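Local coordinates for protein insecticidal Delta-Endotoxin Cry8Ea1 (Bacillus Thuringiensis, PDB 3EB7) that acts as an insecticidal three-domain Cry toxin against soil-dwelling larvae of Holotrichia parallela, probably by perforating midgut cell membranes, at residues Leu298-Pro310 with Tyr418-Phe430. Numbering follows the deposited sequence.
Sequences LKKWIGHQISSQP and YVTFIRNPDVPVF. With SO4 (sulfate ion), chain E.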
# COMPACT_ATOMS: atom_id res chain seq x y z
N LEU A 298 16.61 23.91 24.02
CA LEU A 298 15.92 23.21 22.95
C LEU A 298 14.89 24.15 22.28
O LEU A 298 13.92 24.60 22.92
CB LEU A 298 15.25 21.93 23.50
CG LEU A 298 14.41 20.99 22.61
CD1 LEU A 298 15.23 20.38 21.46
CD2 LEU A 298 13.67 19.90 23.48
N LYS A 299 15.12 24.43 21.01
CA LYS A 299 14.08 25.08 20.21
C LYS A 299 13.39 24.00 19.38
O LYS A 299 14.01 23.33 18.55
CB LYS A 299 14.65 26.14 19.30
CG LYS A 299 15.07 27.38 19.96
CD LYS A 299 15.88 28.15 18.94
CE LYS A 299 15.91 29.60 19.24
NZ LYS A 299 17.10 30.17 18.54
N LYS A 300 12.08 23.85 19.61
CA LYS A 300 11.39 22.66 19.14
C LYS A 300 10.04 22.99 18.51
O LYS A 300 9.48 24.03 18.73
CB LYS A 300 11.25 21.64 20.28
CG LYS A 300 10.51 22.14 21.49
CD LYS A 300 10.20 20.98 22.46
CE LYS A 300 9.93 21.42 23.92
NZ LYS A 300 8.64 22.12 23.99
N TRP A 301 9.55 22.05 17.72
CA TRP A 301 8.26 22.09 17.04
C TRP A 301 7.18 21.90 18.12
O TRP A 301 7.04 20.78 18.71
CB TRP A 301 8.27 20.91 16.06
CG TRP A 301 7.06 20.67 15.15
CD1 TRP A 301 5.71 20.85 15.45
CD2 TRP A 301 7.10 20.15 13.81
NE1 TRP A 301 4.94 20.48 14.35
CE2 TRP A 301 5.76 20.03 13.35
CE3 TRP A 301 8.15 19.75 12.96
CZ2 TRP A 301 5.45 19.57 12.06
CZ3 TRP A 301 7.84 19.30 11.68
CH2 TRP A 301 6.49 19.21 11.25
N ILE A 302 6.47 23.00 18.42
CA ILE A 302 5.37 23.00 19.40
C ILE A 302 3.95 23.05 18.79
O ILE A 302 2.96 22.97 19.52
CB ILE A 302 5.48 24.13 20.48
CG1 ILE A 302 5.40 25.52 19.82
CG2 ILE A 302 6.72 23.97 21.32
CD1 ILE A 302 5.28 26.71 20.83
N GLY A 303 3.85 23.20 17.48
CA GLY A 303 2.56 23.23 16.78
C GLY A 303 2.81 23.45 15.31
O GLY A 303 3.92 23.82 14.91
N HIS A 304 1.80 23.19 14.48
CA HIS A 304 1.89 23.42 13.04
C HIS A 304 0.52 23.64 12.43
O HIS A 304 -0.51 23.30 13.01
CB HIS A 304 2.63 22.29 12.31
CG HIS A 304 1.94 20.96 12.32
ND1 HIS A 304 2.09 20.05 13.35
CD2 HIS A 304 1.12 20.38 11.42
CE1 HIS A 304 1.37 18.98 13.09
NE2 HIS A 304 0.79 19.13 11.91
N GLN A 305 0.55 24.20 11.24
CA GLN A 305 -0.62 24.43 10.44
C GLN A 305 -0.35 23.71 9.13
O GLN A 305 0.71 23.87 8.53
CB GLN A 305 -0.80 25.94 10.25
CG GLN A 305 -2.21 26.35 9.97
CD GLN A 305 -2.33 27.69 9.28
OE1 GLN A 305 -2.95 28.59 9.80
NE2 GLN A 305 -1.78 27.81 8.09
N ILE A 306 -1.25 22.87 8.70
CA ILE A 306 -0.99 22.06 7.53
C ILE A 306 -2.12 22.18 6.54
O ILE A 306 -3.29 22.15 6.92
CB ILE A 306 -0.71 20.55 7.91
CG1 ILE A 306 -0.42 19.70 6.65
CG2 ILE A 306 -1.87 19.94 8.76
CD1 ILE A 306 0.22 18.36 6.97
N SER A 307 -1.78 22.32 5.26
CA SER A 307 -2.78 22.37 4.19
C SER A 307 -2.56 21.21 3.27
O SER A 307 -1.40 20.87 2.93
CB SER A 307 -2.69 23.69 3.40
OG SER A 307 -2.97 24.83 4.20
N SER A 308 -3.68 20.59 2.87
CA SER A 308 -3.71 19.55 1.84
C SER A 308 -4.88 19.71 0.89
O SER A 308 -5.85 20.48 1.15
CB SER A 308 -3.78 18.16 2.47
OG SER A 308 -4.84 18.09 3.42
N GLN A 309 -4.84 18.91 -0.16
CA GLN A 309 -5.73 19.04 -1.28
C GLN A 309 -5.91 17.71 -1.99
O GLN A 309 -4.93 17.15 -2.45
CB GLN A 309 -5.11 20.03 -2.27
CG GLN A 309 -6.12 20.60 -3.18
CD GLN A 309 -5.52 21.33 -4.34
OE1 GLN A 309 -6.22 21.68 -5.28
NE2 GLN A 309 -4.24 21.60 -4.28
N PRO A 310 -7.18 17.25 -2.14
CA PRO A 310 -7.57 16.16 -3.06
C PRO A 310 -7.26 16.55 -4.51
O PRO A 310 -7.20 17.76 -4.83
CB PRO A 310 -9.11 16.05 -2.89
CG PRO A 310 -9.45 16.79 -1.68
CD PRO A 310 -8.36 17.83 -1.46
N TYR A 418 1.10 13.90 5.25
CA TYR A 418 0.49 14.64 6.31
C TYR A 418 1.34 14.56 7.58
O TYR A 418 2.24 13.71 7.69
CB TYR A 418 -0.93 14.08 6.56
CG TYR A 418 -1.94 15.12 7.00
CD1 TYR A 418 -2.53 15.98 6.06
CD2 TYR A 418 -2.31 15.24 8.34
CE1 TYR A 418 -3.46 16.96 6.48
CE2 TYR A 418 -3.24 16.20 8.77
CZ TYR A 418 -3.80 17.05 7.84
OH TYR A 418 -4.69 17.99 8.27
N VAL A 419 1.05 15.46 8.53
CA VAL A 419 1.64 15.51 9.86
C VAL A 419 0.56 15.73 10.92
O VAL A 419 -0.20 16.72 10.87
CB VAL A 419 2.68 16.66 9.98
CG1 VAL A 419 3.53 16.49 11.24
CG2 VAL A 419 3.62 16.74 8.74
N THR A 420 0.48 14.81 11.89
CA THR A 420 -0.33 14.96 13.10
C THR A 420 0.59 15.16 14.31
O THR A 420 1.80 15.02 14.19
CB THR A 420 -1.25 13.77 13.32
OG1 THR A 420 -0.44 12.58 13.45
CG2 THR A 420 -2.19 13.63 12.12
N PHE A 421 0.02 15.46 15.47
CA PHE A 421 0.85 15.96 16.55
C PHE A 421 0.13 15.79 17.88
O PHE A 421 -1.11 15.84 17.91
CB PHE A 421 1.18 17.44 16.24
CG PHE A 421 2.17 18.10 17.17
CD1 PHE A 421 3.54 17.95 16.99
CD2 PHE A 421 1.73 18.96 18.16
CE1 PHE A 421 4.46 18.57 17.87
CE2 PHE A 421 2.64 19.60 19.03
CZ PHE A 421 4.00 19.41 18.88
N ILE A 422 0.88 15.54 18.95
CA ILE A 422 0.40 15.72 20.32
C ILE A 422 1.38 16.64 21.04
O ILE A 422 2.53 16.77 20.62
CB ILE A 422 0.29 14.37 21.12
CG1 ILE A 422 1.67 13.71 21.28
CG2 ILE A 422 -0.68 13.42 20.46
CD1 ILE A 422 1.70 12.41 22.08
N ARG A 423 0.92 17.25 22.13
CA ARG A 423 1.69 18.13 23.02
C ARG A 423 2.04 17.40 24.30
O ARG A 423 1.32 16.49 24.70
CB ARG A 423 0.85 19.35 23.42
CG ARG A 423 1.09 20.63 22.58
CD ARG A 423 2.47 21.16 22.84
NE ARG A 423 2.44 22.56 23.21
CZ ARG A 423 3.46 23.24 23.73
NH1 ARG A 423 4.65 22.68 23.98
NH2 ARG A 423 3.25 24.52 24.01
N ASN A 424 3.13 17.83 24.97
CA ASN A 424 3.56 17.30 26.28
C ASN A 424 3.33 15.82 26.44
O ASN A 424 2.39 15.44 27.16
CB ASN A 424 2.84 17.97 27.46
CG ASN A 424 2.70 19.45 27.31
OD1 ASN A 424 1.70 20.02 27.78
ND2 ASN A 424 3.68 20.09 26.67
N PRO A 425 4.18 14.99 25.81
CA PRO A 425 5.37 15.41 25.04
C PRO A 425 5.04 15.90 23.60
O PRO A 425 4.05 15.45 23.01
CB PRO A 425 6.21 14.15 25.02
CG PRO A 425 5.20 13.04 25.03
CD PRO A 425 4.01 13.53 25.82
N ASP A 426 5.85 16.82 23.06
CA ASP A 426 5.61 17.43 21.74
C ASP A 426 6.13 16.48 20.67
O ASP A 426 7.36 16.43 20.39
CB ASP A 426 6.29 18.80 21.64
CG ASP A 426 5.81 19.78 22.73
OD1 ASP A 426 4.65 19.66 23.19
OD2 ASP A 426 6.59 20.68 23.13
N VAL A 427 5.22 15.68 20.14
CA VAL A 427 5.58 14.61 19.23
C VAL A 427 4.71 14.58 17.95
O VAL A 427 3.51 14.31 18.02
CB VAL A 427 5.53 13.20 19.92
CG1 VAL A 427 5.99 12.14 18.97
CG2 VAL A 427 6.38 13.14 21.17
N PRO A 428 5.33 14.86 16.79
CA PRO A 428 4.68 14.69 15.48
C PRO A 428 4.71 13.25 14.93
O PRO A 428 5.58 12.44 15.29
CB PRO A 428 5.47 15.64 14.55
CG PRO A 428 6.82 15.91 15.25
CD PRO A 428 6.72 15.40 16.68
N VAL A 429 3.74 12.93 14.08
CA VAL A 429 3.74 11.67 13.34
C VAL A 429 3.63 12.05 11.87
O VAL A 429 2.87 12.95 11.51
CB VAL A 429 2.56 10.72 13.81
CG1 VAL A 429 2.34 9.56 12.88
CG2 VAL A 429 2.83 10.19 15.20
N PHE A 430 4.43 11.41 11.03
CA PHE A 430 4.35 11.63 9.57
C PHE A 430 3.55 10.50 8.94
O PHE A 430 3.72 9.34 9.29
CB PHE A 430 5.76 11.68 8.96
CG PHE A 430 6.60 12.91 9.32
CD1 PHE A 430 7.94 12.97 8.93
CD2 PHE A 430 6.08 13.98 10.04
CE1 PHE A 430 8.75 14.11 9.25
CE2 PHE A 430 6.89 15.13 10.35
CZ PHE A 430 8.18 15.20 9.96
S SO4 E . 18.02 32.83 20.73
O1 SO4 E . 18.59 33.80 21.66
O2 SO4 E . 17.65 33.51 19.48
O3 SO4 E . 19.04 31.81 20.52
O4 SO4 E . 16.80 32.20 21.27
O HOH W 1 8.20 18.45 18.70
O HOH W 2 -5.31 19.73 6.20
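OD2 of D426 is gripped by two cationic side chains: K300 NZ meets it at 2.6 Å, nearly along the carboxylate C-O axis, and R423 NH1 adds a weak hydrogen bond of the same salt-bridge network from within the turn. K300 reaches it with a bend at its last torsion (chi4 70°), which swings the ammonium round to the acid. The two cations stand close, and the shared carboxylate probably offsets their charges. The R423 guanidinium lies flat on I302, with I302 CB 3.8 Å above the guanidinium plane, over its centre, and NH2 goes on to T322. A water donates to W301 O and D426 O, tying the backbones together beside this network.

Here strand 296-310 of one antiparallel sheet of the second toxin domain, a three-sheet beta-prism in Cry toxins, packs its inward side chains against the hairpin of strands 414-422 and 427-434 from another sheet. I302 and G303, both opposite Y286, form a classic beta bulge. In the interior W301 NE1 donates in its own ring plane to H304 ND1, and H304 NE2 in turn donates to V419 O at 2.8 Å, from above the carbonyl plane. Both imidazole nitrogens are thus engaged, which fixes the ring's rotation and suggests a proton on NE2. The F421 ring lies nearly parallel to the indole (18°) but slid aside, so that CE1 touches W301 CD1 at 3.6 Å with little overlap; F421 CB meets the edge of the H304 imidazole. V419 CG1 abuts CZ2 at the indole's far end, while P428 CG lies over one indole face.

Further along, I306 CD1 sits over a face of the Y418 ring, 3.9 Å from its centroid in a CH-pi contact, and CG2 leans on the phenol end. A second water joins Y418 OH to I306 O and S308 OG.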